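Local coordinates for protein rubisco operon transcriptional regulator (Synechocystis sp., PDB 5Y2W) that probably represses transcription as a LysR-type global regulator of cyanobacterial carbon and nitrogen metabolism, sensing 2-phosphoglycolate through its regulatory domain, at residues L84-R89 with D179-K184; A88-P93 with R170-I175; A104-A109 with H130-R135. All coordinates share one frame; numbering follows the deposited sequence.

Interaction 1. Residues L84-R89 with D179-K184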
loop_
_atom_site.group_PDB
_atom_site.type_symbol
_atom_site.label_atom_id
_atom_site.label_comp_id
_atom_site.label_asym_id
_atom_site.label_seq_id
_atom_site.Cartn_x
_atom_site.Cartn_y
_atom_site.Cartn_z
ATOM N N LEU A 84 10.236 -14.067 3.929
ATOM C CA LEU A 84 8.951 -14.261 3.264
ATOM C C LEU A 84 8.296 -15.567 3.736
ATOM O O LEU A 84 8.923 -16.634 3.739
ATOM C CB LEU A 84 9.167 -14.365 1.777
ATOM C CG LEU A 84 9.929 -13.247 1.077
ATOM C CD1 LEU A 84 9.794 -13.431 -0.435
ATOM C CD2 LEU A 84 9.476 -11.849 1.443
ATOM N N VAL A 85 7.057 -15.500 4.162
ATOM C CA VAL A 85 6.437 -16.679 4.746
ATOM C C VAL A 85 5.105 -16.987 4.077
ATOM O O VAL A 85 4.480 -16.108 3.471
ATOM C CB VAL A 85 6.223 -16.501 6.275
ATOM C CG1 VAL A 85 7.542 -16.454 7.031
ATOM C CG2 VAL A 85 5.400 -15.245 6.590
ATOM N N VAL A 86 4.665 -18.237 4.266
ATOM C CA VAL A 86 3.354 -18.674 3.828
ATOM C C VAL A 86 2.250 -18.257 4.811
ATOM O O VAL A 86 2.263 -18.612 5.979
ATOM C CB VAL A 86 3.318 -20.197 3.563
ATOM C CG1 VAL A 86 1.942 -20.625 3.102
ATOM C CG2 VAL A 86 4.342 -20.574 2.488
ATOM N N ILE A 87 1.274 -17.521 4.294
ATOM C CA ILE A 87 0.193 -17.045 5.085
ATOM C C ILE A 87 -1.095 -17.653 4.608
ATOM O O ILE A 87 -1.356 -17.739 3.403
ATOM C CB ILE A 87 0.101 -15.527 4.997
ATOM C CG1 ILE A 87 1.413 -14.918 5.541
ATOM C CG2 ILE A 87 -1.104 -15.027 5.816
ATOM C CD1 ILE A 87 1.626 -13.501 5.108
ATOM N N ALA A 88 -1.899 -18.066 5.570
ATOM C CA ALA A 88 -3.219 -18.578 5.275
ATOM C C ALA A 88 -4.216 -18.042 6.290
ATOM O O ALA A 88 -3.869 -17.283 7.211
ATOM C CB ALA A 88 -3.219 -20.096 5.297
ATOM N N ARG A 89 -5.470 -18.420 6.108
ATOM C CA ARG A 89 -6.407 -18.117 7.135
ATOM C C ARG A 89 -6.352 -19.214 8.143
ATOM O O ARG A 89 -5.996 -20.342 7.819
ATOM C CB ARG A 89 -7.786 -17.935 6.566
ATOM C CG ARG A 89 -8.716 -17.271 7.587
ATOM C CD ARG A 89 -9.964 -16.803 6.910
ATOM N NE ARG A 89 -10.830 -17.962 6.624
ATOM C CZ ARG A 89 -12.005 -17.856 6.014
ATOM N NH1 ARG A 89 -12.428 -16.658 5.646
ATOM N NH2 ARG A 89 -12.748 -18.941 5.752
ATOM N N ASP A 179 7.932 -26.357 4.709
ATOM C CA ASP A 179 9.349 -26.549 4.424
ATOM C C ASP A 179 9.777 -25.577 3.338
ATOM O O ASP A 179 8.984 -25.239 2.445
ATOM C CB ASP A 179 9.638 -27.942 3.868
ATOM C CG ASP A 179 9.529 -29.068 4.917
ATOM O OD1 ASP A 179 9.522 -28.795 6.132
ATOM O OD2 ASP A 179 9.477 -30.238 4.478
ATOM N N GLU A 180 11.052 -25.214 3.395
ATOM C CA GLU A 180 11.699 -24.258 2.521
ATOM C C GLU A 180 11.295 -22.852 2.880
ATOM O O GLU A 180 11.744 -21.918 2.248
ATOM C CB GLU A 180 11.423 -24.539 1.041
ATOM C CG GLU A 180 11.669 -25.984 0.624
ATOM C CD GLU A 180 13.084 -26.506 0.936
ATOM O OE1 GLU A 180 13.247 -27.740 0.987
ATOM O OE2 GLU A 180 14.026 -25.701 1.127
ATOM N N PHE A 181 10.450 -22.691 3.899
ATOM C CA PHE A 181 10.107 -21.377 4.350
ATOM C C PHE A 181 10.709 -21.175 5.706
ATOM O O PHE A 181 10.858 -22.125 6.418
ATOM C CB PHE A 181 8.583 -21.194 4.362
ATOM C CG PHE A 181 8.039 -20.972 2.986
ATOM C CD1 PHE A 181 7.721 -22.054 2.163
ATOM C CD2 PHE A 181 7.919 -19.683 2.496
ATOM C CE1 PHE A 181 7.245 -21.855 0.907
ATOM C CE2 PHE A 181 7.465 -19.473 1.217
ATOM C CZ PHE A 181 7.147 -20.554 0.405
ATOM N N PRO A 182 11.007 -19.923 6.080
ATOM C CA PRO A 182 10.847 -18.694 5.318
ATOM C C PRO A 182 11.794 -18.584 4.181
ATOM O O PRO A 182 12.840 -19.196 4.190
ATOM C CB PRO A 182 11.164 -17.587 6.333
ATOM C CG PRO A 182 11.987 -18.264 7.357
ATOM C CD PRO A 182 11.442 -19.653 7.464
ATOM N N ILE A 183 11.417 -17.835 3.158
ATOM C CA ILE A 183 12.362 -17.569 2.117
ATOM C C ILE A 183 13.304 -16.564 2.736
ATOM O O ILE A 183 12.873 -15.481 3.190
ATOM C CB ILE A 183 11.730 -17.006 0.856
ATOM C CG1 ILE A 183 10.741 -18.064 0.311
ATOM C CG2 ILE A 183 12.836 -16.623 -0.169
ATOM C CD1 ILE A 183 10.209 -17.804 -1.083
ATOM N N LYS A 184 14.563 -16.951 2.833
ATOM C CA LYS A 184 15.573 -16.083 3.501
ATOM C C LYS A 184 15.951 -14.889 2.594
ATOM O O LYS A 184 16.295 -15.044 1.464
ATOM C CB LYS A 184 16.818 -16.880 3.842
ATOM C CG LYS A 184 16.612 -17.851 5.003
ATOM C CD LYS A 184 17.785 -18.831 5.113
ATOM C CE LYS A 184 17.446 -20.040 5.960
ATOM N NZ LYS A 184 16.470 -20.934 5.260
#
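Leu84 and Ile183 meet as an antiparallel hydrogen-bonded pair, a single bridge between strand 81-89 and the loop that leads to strand 186-192. Leu84 N gives a nearly straight bond to Ile183 O (3.1 Å, 164° at the hydrogen), and Ile183 N returns one to Leu84 O at 2.8 Å; both donors lie in the carbonyl plane, on a lone pair. Beside this pair Leu84 CB rests on Ile183 CB at 3.8 Å, while Leu84 O also sits in the plane of the Phe181 ring, 3.4 Å from CD2 at the ring edge. The side chain of Leu84 comes within about 4 Å of the bound 2-phosphoglycolate. At Val85 the touch is lighter: CG1 reaches Pro182 CB at 3.9 Å, and the peptide bond between Phe181 and Pro182 is cis. Val86 meets the Phe181 ring face-on. Its CG2, anti to the carbonyl carbon, stands over the centre of the ring, 3.4 Å from the centroid and 6° off the normal, a CH-pi contact. Val158 touches both Val86 and Phe181, and Leu126 of helix 118-129 packs on Phe181 and Ile183. One backbone pair thus fixes the loop to the strand beside the ligand pocket; the methyl over the ring face adds mainly dispersion, while Leu84 O at the ring edge would probably add a weak electrostatic attraction.

Interaction 2. Residues A88-P93 with R170-I175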
loop_
_atom_site.group_PDB
_atom_site.type_symbol
_atom_site.label_atom_id
_atom_site.label_comp_id
_atom_site.label_asym_id
_atom_site.label_seq_id
_atom_site.Cartn_x
_atom_site.Cartn_y
_atom_site.Cartn_z
ATOM N N ALA A 88 -1.899 -18.066 5.570
ATOM C CA ALA A 88 -3.219 -18.578 5.275
ATOM C C ALA A 88 -4.216 -18.042 6.290
ATOM O O ALA A 88 -3.869 -17.283 7.211
ATOM C CB ALA A 88 -3.219 -20.096 5.297
ATOM N N ARG A 89 -5.470 -18.420 6.108
ATOM C CA ARG A 89 -6.407 -18.117 7.135
ATOM C C ARG A 89 -6.352 -19.214 8.143
ATOM O O ARG A 89 -5.996 -20.342 7.819
ATOM C CB ARG A 89 -7.786 -17.935 6.566
ATOM C CG ARG A 89 -8.716 -17.271 7.587
ATOM C CD ARG A 89 -9.964 -16.803 6.910
ATOM N NE ARG A 89 -10.830 -17.962 6.624
ATOM C CZ ARG A 89 -12.005 -17.856 6.014
ATOM N NH1 ARG A 89 -12.428 -16.658 5.646
ATOM N NH2 ARG A 89 -12.748 -18.941 5.752
ATOM N N ARG A 90 -6.692 -18.883 9.376
ATOM C CA ARG A 90 -6.539 -19.785 10.512
ATOM C C ARG A 90 -7.456 -21.039 10.461
ATOM O O ARG A 90 -7.229 -21.973 11.171
ATOM C CB ARG A 90 -6.780 -18.992 11.818
ATOM C CG ARG A 90 -8.219 -18.499 11.985
ATOM C CD ARG A 90 -8.383 -17.427 13.061
ATOM N NE ARG A 90 -8.115 -17.925 14.408
ATOM C CZ ARG A 90 -8.023 -17.166 15.501
ATOM N NH1 ARG A 90 -7.774 -17.739 16.670
ATOM N NH2 ARG A 90 -8.170 -15.839 15.439
ATOM N N ASP A 91 -8.463 -21.080 9.596
ATOM C CA ASP A 91 -9.298 -22.282 9.453
ATOM C C ASP A 91 -8.685 -23.182 8.369
ATOM O O ASP A 91 -9.218 -24.244 8.025
ATOM C CB ASP A 91 -10.750 -21.885 9.106
ATOM C CG ASP A 91 -10.846 -21.014 7.836
ATOM O OD1 ASP A 91 -9.834 -20.404 7.339
ATOM O OD2 ASP A 91 -11.970 -20.920 7.332
ATOM N N HIS A 92 -7.544 -22.794 7.831
ATOM C CA HIS A 92 -6.961 -23.626 6.814
ATOM C C HIS A 92 -6.652 -24.957 7.476
ATOM O O HIS A 92 -6.220 -24.976 8.605
ATOM C CB HIS A 92 -5.714 -22.980 6.256
ATOM C CG HIS A 92 -5.207 -23.616 5.019
ATOM N ND1 HIS A 92 -4.402 -24.729 5.039
ATOM C CD2 HIS A 92 -5.330 -23.263 3.717
ATOM C CE1 HIS A 92 -4.068 -25.054 3.799
ATOM N NE2 HIS A 92 -4.609 -24.171 2.980
ATOM N N PRO A 93 -6.833 -26.070 6.752
ATOM C CA PRO A 93 -6.587 -27.435 7.314
ATOM C C PRO A 93 -5.181 -27.721 7.803
ATOM O O PRO A 93 -4.970 -28.627 8.629
ATOM C CB PRO A 93 -6.910 -28.366 6.119
ATOM C CG PRO A 93 -7.853 -27.571 5.274
ATOM C CD PRO A 93 -7.466 -26.133 5.416
ATOM N N ARG A 170 -7.929 -9.947 16.810
ATOM C CA ARG A 170 -8.644 -10.951 16.038
ATOM C C ARG A 170 -8.037 -11.059 14.650
ATOM O O ARG A 170 -8.720 -10.788 13.661
ATOM C CB ARG A 170 -10.139 -10.561 15.938
ATOM C CG ARG A 170 -11.043 -11.527 15.154
ATOM C CD ARG A 170 -11.253 -12.830 15.902
ATOM N NE ARG A 170 -11.267 -13.976 15.008
ATOM C CZ ARG A 170 -11.353 -15.243 15.413
ATOM N NH1 ARG A 170 -11.354 -16.221 14.514
ATOM N NH2 ARG A 170 -11.443 -15.549 16.706
ATOM N N SER A 171 -6.757 -11.424 14.562
ATOM C CA SER A 171 -6.212 -11.661 13.248
ATOM C C SER A 171 -6.588 -13.079 12.809
ATOM O O SER A 171 -6.390 -14.069 13.496
ATOM C CB SER A 171 -4.713 -11.453 13.132
ATOM O OG SER A 171 -4.378 -11.466 11.741
ATOM N N GLU A 172 -7.149 -13.111 11.624
ATOM C CA GLU A 172 -7.562 -14.312 10.949
ATOM C C GLU A 172 -6.384 -15.031 10.284
ATOM O O GLU A 172 -6.522 -16.174 9.867
ATOM C CB GLU A 172 -8.575 -13.880 9.870
ATOM C CG GLU A 172 -9.926 -13.472 10.446
ATOM C CD GLU A 172 -10.700 -14.700 10.883
ATOM O OE1 GLU A 172 -11.575 -15.058 10.137
ATOM O OE2 GLU A 172 -10.387 -15.343 11.897
ATOM N N LEU A 173 -5.239 -14.353 10.210
ATOM C CA LEU A 173 -4.111 -14.790 9.423
ATOM C C LEU A 173 -3.175 -15.615 10.253
ATOM O O LEU A 173 -3.050 -15.408 11.407
ATOM C CB LEU A 173 -3.332 -13.597 8.896
ATOM C CG LEU A 173 -4.172 -12.636 8.122
ATOM C CD1 LEU A 173 -3.191 -11.604 7.577
ATOM C CD2 LEU A 173 -4.935 -13.376 7.022
ATOM N N THR A 174 -2.491 -16.540 9.613
ATOM C CA THR A 174 -1.628 -17.441 10.314
ATOM C C THR A 174 -0.504 -17.809 9.361
ATOM O O THR A 174 -0.704 -17.825 8.132
ATOM C CB THR A 174 -2.439 -18.704 10.747
ATOM O OG1 THR A 174 -1.639 -19.504 11.585
ATOM C CG2 THR A 174 -2.810 -19.577 9.555
ATOM N N ILE A 175 0.655 -18.108 9.917
ATOM C CA ILE A 175 1.797 -18.599 9.142
ATOM C C ILE A 175 1.746 -20.111 9.087
ATOM O O ILE A 175 1.682 -20.763 10.134
ATOM C CB ILE A 175 3.132 -18.142 9.738
ATOM C CG1 ILE A 175 3.275 -16.640 9.530
ATOM C CG2 ILE A 175 4.287 -18.820 9.053
ATOM C CD1 ILE A 175 4.243 -15.963 10.470
#
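Glu172 O is approached by the backbone and side chains of two consecutive arginines. Arg90 N donates to it at 2.8 Å, nearly along the C=O axis, although the angle at the hydrogen is only 141°; Arg89 CA adds a CA-H...O contact, and Arg89 CG lies 3.3 Å from Glu172 O. Arg90 CG, set between its backbone N and carbonyl carbon (chi1 67°), is 3.6 Å from the same oxygen. Deeper in, Ala88 and Thr174 form an antiparallel hydrogen-bonded pair, with Ala88 N to Thr174 O at 2.8 Å and a more bent return bond from Thr174 N. This joins strand 81-89 to strand 173-176, an outer strand of the three-stranded antiparallel sheet in this LysR substrate-binding domain. Strand 81-89 then leaves the sheet through a type I turn from Arg89 to His92, where Arg89 NE and NH2 bond Asp91 OD1 and OD2 respectively, as a salt bridge. On the outer surface, the Arg90 guanidinium stacks on that of Arg170, with centres 3.9 Å apart and planes at 15°. Arg90 NH2 sits over the middle of the Arg170 group, whose order is poor. Glu172 probably eases the repulsion between these like charges: its OE2 takes a salt bridge from Arg170 NH1 at 2.9 Å and lies 4.2 Å from Arg90 NH2, beyond salt-bridge range.

Interaction 3. Residues A104-A109 with H130-R135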
loop_
_atom_site.group_PDB
_atom_site.type_symbol
_atom_site.label_atom_id
_atom_site.label_comp_id
_atom_site.label_asym_id
_atom_site.label_seq_id
_atom_site.Cartn_x
_atom_site.Cartn_y
_atom_site.Cartn_z
ATOM N N ALA A 104 2.795 -30.222 -0.149
ATOM C CA ALA A 104 1.421 -29.863 0.246
ATOM C C ALA A 104 0.856 -28.580 -0.419
ATOM O O ALA A 104 -0.367 -28.293 -0.349
ATOM C CB ALA A 104 1.312 -29.779 1.772
ATOM N N LEU A 105 1.714 -27.775 -1.042
ATOM C CA LEU A 105 1.230 -26.550 -1.700
ATOM C C LEU A 105 0.633 -26.765 -3.086
ATOM O O LEU A 105 -0.040 -25.890 -3.616
ATOM C CB LEU A 105 2.353 -25.490 -1.793
ATOM C CG LEU A 105 2.822 -24.955 -0.438
ATOM C CD1 LEU A 105 3.764 -23.784 -0.647
ATOM C CD2 LEU A 105 1.663 -24.576 0.442
ATOM N N ASN A 106 0.897 -27.918 -3.671
ATOM C CA ASN A 106 0.458 -28.225 -5.003
ATOM C C ASN A 106 -1.045 -28.086 -5.174
ATOM O O ASN A 106 -1.799 -28.680 -4.432
ATOM C CB ASN A 106 0.839 -29.663 -5.304
ATOM C CG ASN A 106 2.246 -29.762 -5.792
ATOM O OD1 ASN A 106 2.598 -29.117 -6.764
ATOM N ND2 ASN A 106 3.056 -30.544 -5.119
ATOM N N ASP A 107 -1.459 -27.301 -6.145
ATOM C CA ASP A 107 -2.873 -27.064 -6.417
ATOM C C ASP A 107 -3.640 -26.301 -5.353
ATOM O O ASP A 107 -4.833 -26.119 -5.506
ATOM C CB ASP A 107 -3.569 -28.379 -6.798
ATOM C CG ASP A 107 -3.031 -28.921 -8.086
ATOM O OD1 ASP A 107 -3.377 -28.326 -9.109
ATOM O OD2 ASP A 107 -2.202 -29.861 -8.079
ATOM N N GLU A 108 -2.963 -25.820 -4.312
ATOM C CA GLU A 108 -3.574 -24.860 -3.406
ATOM C C GLU A 108 -3.920 -23.584 -4.103
ATOM O O GLU A 108 -3.206 -23.150 -5.010
ATOM C CB GLU A 108 -2.628 -24.481 -2.284
ATOM C CG GLU A 108 -2.491 -25.536 -1.216
ATOM C CD GLU A 108 -3.655 -25.573 -0.220
ATOM O OE1 GLU A 108 -4.272 -24.496 0.081
ATOM O OE2 GLU A 108 -3.956 -26.709 0.247
ATOM N N ALA A 109 -5.049 -22.985 -3.690
ATOM C CA ALA A 109 -5.478 -21.700 -4.223
ATOM C C ALA A 109 -4.481 -20.704 -3.648
ATOM O O ALA A 109 -4.264 -20.646 -2.416
ATOM C CB ALA A 109 -6.899 -21.334 -3.797
ATOM N N HIS A 130 11.122 -26.422 -6.941
ATOM C CA HIS A 130 10.567 -27.554 -6.203
ATOM C C HIS A 130 9.384 -28.225 -6.884
ATOM O O HIS A 130 8.689 -28.992 -6.253
ATOM C CB HIS A 130 10.191 -27.106 -4.805
ATOM C CG HIS A 130 11.374 -26.881 -3.929
ATOM N ND1 HIS A 130 11.987 -25.650 -3.810
ATOM C CD2 HIS A 130 12.079 -27.727 -3.153
ATOM C CE1 HIS A 130 13.019 -25.753 -2.998
ATOM N NE2 HIS A 130 13.089 -26.998 -2.578
ATOM N N TYR A 131 9.182 -27.959 -8.174
ATOM C CA TYR A 131 8.103 -28.626 -8.924
ATOM C C TYR A 131 6.775 -28.520 -8.190
ATOM O O TYR A 131 6.088 -29.512 -7.980
ATOM C CB TYR A 131 8.441 -30.107 -9.164
ATOM C CG TYR A 131 9.797 -30.300 -9.766
ATOM C CD1 TYR A 131 10.022 -30.011 -11.122
ATOM C CD2 TYR A 131 10.871 -30.740 -8.970
ATOM C CE1 TYR A 131 11.276 -30.170 -11.684
ATOM C CE2 TYR A 131 12.133 -30.897 -9.512
ATOM C CZ TYR A 131 12.331 -30.611 -10.862
ATOM O OH TYR A 131 13.587 -30.776 -11.383
ATOM N N VAL A 132 6.442 -27.304 -7.772
ATOM C CA VAL A 132 5.192 -27.031 -7.059
ATOM C C VAL A 132 4.343 -26.261 -8.034
ATOM O O VAL A 132 4.825 -25.308 -8.626
ATOM C CB VAL A 132 5.448 -26.180 -5.799
ATOM C CG1 VAL A 132 4.185 -25.465 -5.321
ATOM C CG2 VAL A 132 6.046 -27.045 -4.714
ATOM N N ASP A 133 3.095 -26.658 -8.193
ATOM C CA ASP A 133 2.160 -25.921 -9.061
ATOM C C ASP A 133 1.017 -25.497 -8.184
ATOM O O ASP A 133 0.385 -26.359 -7.568
ATOM C CB ASP A 133 1.589 -26.802 -10.199
ATOM C CG ASP A 133 2.660 -27.309 -11.162
ATOM O OD1 ASP A 133 3.585 -26.551 -11.564
ATOM O OD2 ASP A 133 2.568 -28.496 -11.539
ATOM N N VAL A 134 0.733 -24.194 -8.150
ATOM C CA VAL A 134 -0.365 -23.678 -7.340
ATOM C C VAL A 134 -1.417 -23.174 -8.266
ATOM O O VAL A 134 -1.123 -22.831 -9.381
ATOM C CB VAL A 134 0.047 -22.527 -6.404
ATOM C CG1 VAL A 134 0.747 -23.086 -5.215
ATOM C CG2 VAL A 134 0.924 -21.499 -7.149
ATOM N N ARG A 135 -2.640 -23.104 -7.774
ATOM C CA ARG A 135 -3.754 -22.634 -8.580
ATOM C C ARG A 135 -3.923 -21.128 -8.386
ATOM O O ARG A 135 -4.294 -20.652 -7.338
ATOM C CB ARG A 135 -5.015 -23.387 -8.169
ATOM C CG ARG A 135 -6.184 -23.111 -9.083
ATOM C CD ARG A 135 -7.322 -24.123 -8.941
ATOM N NE ARG A 135 -8.420 -23.880 -9.905
ATOM C CZ ARG A 135 -9.431 -23.024 -9.727
ATOM N NH1 ARG A 135 -9.527 -22.302 -8.619
ATOM N NH2 ARG A 135 -10.364 -22.884 -10.661
#
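Leu105 and Val132 form the inward, close-packed part of the contact, with Leu105 CB 4.0 Å from Val132 CG1. Val134 joins them through CG1, which is anti to the carbonyl carbon (chi1 -78°) and lies 3.3 Å from Leu105 O; Phe127 of helix 118-129 touches all three side chains. Along the more open side the contact is polar. Asn106 OD1 accepts a nearly straight hydrogen bond from Asp133 N at 2.9 Å, the donor tilted 23° from the amide carbonyl plane, while Asn106 ND2 is bonded to Thr103 O, so the amide is held at both branches. An alanine here would probably leave Asp133 N without this acceptor and Thr103 O without its amide donor, and the two loops less firmly fixed in register. The 130-135 segment begins in the Schellman motif that ends helix 118-129, with Tyr131 as its C-prime residue at positive phi; facing it is a type II turn from Leu105 to Glu108. Arg135 N donates to Glu108 O of that turn at 2.8 Å. Toward solvent, the carboxylates of Asp107 and Asp133 stay 6.0 Å apart, OD2 to OD2. Arg135 CB rests 3.6 Å from Glu108 O, the Arg135 side chain leads away from the turn, and Arg135 packs on Pro37 of the second subunit.

Interactions 1 and 2 use successive parts of strand 81-89, its middle and its last residues. Their centres are about 13 Å apart, and they touch where Ile87 CG2 lies 3.7 Å from Thr174 O. Interaction 1 is the one beside the ligand, whereas interactions 2 and 3 lie farther out, their centres about 20 and 22 Å from the centre of the chain, against about 13 Å for interaction 1. Interaction 3 is nested along the chain inside the loops closed by the other two. It meets interaction 1 through Glu180 CD and His130 NE2, 3.5 Å apart, and interaction 2 through a probable hydrogen bond of 2.9 Å between His92 NE2 and Glu108 OE1. All three belong to the LysR substrate-binding domain.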